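Local coordinates for trp repressor binding protein WrbA (Deinococcus radiodurans, PDB 1YDG), which is a tetrameric FMN-dependent flavoprotein that catalyses the reduction of quinones to quinols with NADH or NADPH, at the interface of chains A and B. Coordinates in Å, arbitrary orientation; residue numbers count along the deposited sequence, not the author numbering. Chains: chain A/B, trp repressor binding protein WrbA.

The interface of chains A and B. Residues chain A 128-129; chain B 132, 162-166, 170.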
loop_
_atom_site.group_PDB
_atom_site.type_symbol
_atom_site.label_atom_id
_atom_site.label_comp_id
_atom_site.label_asym_id
_atom_site.label_seq_id
_atom_site.Cartn_x
_atom_site.Cartn_y
_atom_site.Cartn_z
ATOM N N ASN A 128 15.381 -4.696 2.792
ATOM C CA ASN A 128 14.110 -4.652 2.079
ATOM C C ASN A 128 12.989 -5.323 2.888
ATOM O O ASN A 128 12.000 -5.762 2.301
ATOM C CB ASN A 128 14.210 -5.346 0.705
ATOM C CG ASN A 128 15.306 -4.788 -0.185
ATOM O OD1 ASN A 128 16.144 -5.546 -0.673
ATOM N ND2 ASN A 128 15.297 -3.484 -0.420
ATOM N N GLY A 129 13.145 -5.385 4.213
ATOM C CA GLY A 129 12.215 -6.108 5.089
ATOM C C GLY A 129 11.110 -5.267 5.702
ATOM O O GLY A 129 10.734 -5.480 6.846
ATOM N N GLU B 132 10.024 -2.524 -2.560
ATOM C CA GLU B 132 8.887 -3.121 -1.854
ATOM C C GLU B 132 7.567 -2.639 -2.447
ATOM O O GLU B 132 6.692 -3.434 -2.711
ATOM C CB GLU B 132 8.928 -2.771 -0.360
ATOM C CG GLU B 132 10.125 -3.306 0.390
ATOM C CD GLU B 132 10.246 -2.749 1.793
ATOM O OE1 GLU B 132 11.397 -2.587 2.248
ATOM O OE2 GLU B 132 9.214 -2.438 2.443
ATOM N N SER B 162 20.172 -11.947 0.601
ATOM C CA SER B 162 20.006 -11.027 -0.529
ATOM C C SER B 162 19.268 -9.722 -0.167
ATOM O O SER B 162 18.815 -8.996 -1.049
ATOM C CB SER B 162 19.274 -11.753 -1.658
ATOM O OG SER B 162 17.973 -12.139 -1.253
ATOM N N GLY B 163 19.152 -9.419 1.124
ATOM C CA GLY B 163 18.487 -8.196 1.572
ATOM C C GLY B 163 17.172 -8.425 2.304
ATOM O O GLY B 163 16.554 -7.472 2.780
ATOM N N GLY B 164 16.749 -9.683 2.417
ATOM C CA GLY B 164 15.523 -10.021 3.160
ATOM C C GLY B 164 14.250 -9.324 2.671
ATOM O O GLY B 164 13.586 -8.648 3.452
ATOM N N ASN B 165 13.924 -9.474 1.388
ATOM C CA ASN B 165 12.659 -8.989 0.817
ATOM C C ASN B 165 11.624 -10.124 0.759
ATOM O O ASN B 165 11.661 -10.980 -0.152
ATOM C CB ASN B 165 12.876 -8.370 -0.567
ATOM C CG ASN B 165 11.679 -7.509 -1.033
ATOM O OD1 ASN B 165 10.529 -7.797 -0.692
ATOM N ND2 ASN B 165 11.952 -6.474 -1.843
ATOM N N PRO B 166 10.682 -10.137 1.729
ATOM C CA PRO B 166 9.717 -11.216 1.816
ATOM C C PRO B 166 8.651 -11.134 0.737
ATOM O O PRO B 166 7.984 -12.104 0.449
ATOM C CB PRO B 166 9.078 -10.993 3.198
ATOM C CG PRO B 166 9.154 -9.541 3.394
ATOM C CD PRO B 166 10.457 -9.130 2.780
ATOM N N SER B 170 14.124 -8.612 -5.207
ATOM C CA SER B 170 14.356 -7.261 -5.651
ATOM C C SER B 170 15.855 -7.015 -5.754
ATOM O O SER B 170 16.607 -7.337 -4.837
ATOM C CB SER B 170 13.641 -6.244 -4.752
ATOM O OG SER B 170 14.360 -5.969 -3.571
HETATM O O HOH W 1 13.427 -1.485 0.392
HETATM O O HOH W 2 16.349 -7.929 -1.901
#
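The side chains of A:Asn128 and B:Asn165 cross obliquely, with their amide planes 38° apart, and meet mainly through A:Asn128 CB. WrbA has a flavodoxin-like fold; A:Asn128 and A:Gly129 close the FMN-binding stretch 123-129, in the loop between strand 117-124 and helix 133-143. The protein is a homotetramer, and this assembly may help to shape the flavin site. One face of the A:Asn128 amide is covered by B:Ser170 OG, a hydroxyl roughly above CG at 3.7 Å, and by B:Asn165 ND2. The opposite face looks towards the carbonyl oxygen of B:Gly163 and the residue's own backbone N. Waters meet its two polar ends. Water 2 is 2.7 Å from A:Asn128 OD1 and is displaced towards the B:Ser170 side. It also bonds the carbonyl oxygens of B:Ser162 and B:Ser170, with a longer link to B:Ser170 OG. Water 1 meets the opposite edge, 2.9 Å from A:Asn128 ND2, and passes the contact on to B:Glu132 OE1. The amide thus reaches chain B through water at both ends, which probably helps to fix its rotation.

B:Asn165 offers a face to the loop. The carbonyl O of A:Asn128 lies above that face, 3.8 Å from B:Asn165 CG. CG is anti to the backbone N (chi1 -164°), which turns the amide under the A:Asn128 carbonyl O and CB. The two CB atoms of A:Asn128 and B:Asn165 touch at 3.5 Å. A weak hydrogen bond from B:Asn165 ND2 to B:Ser170 OG ties together the two groups beneath A:Asn128. B:Glu132 comes from another side on an extended chain. Its carboxylate turns a face to the A:Asn128 carbonyl group, with OE1 3.2 Å from the carbonyl C. OE1 is as near to the carbonyl O, without a hydrogen bond between them. Water 1, bonded to OE1, may ease the electrostatic cost.

The backbone supplies a direct bond. A:Asn128 N donates to B:Gly163 O at 3.0 Å, nearly straight at 168°. Chain B contacts the FMN-binding loop of the other copy here, and the two-fold repeats the contact with the chains exchanged.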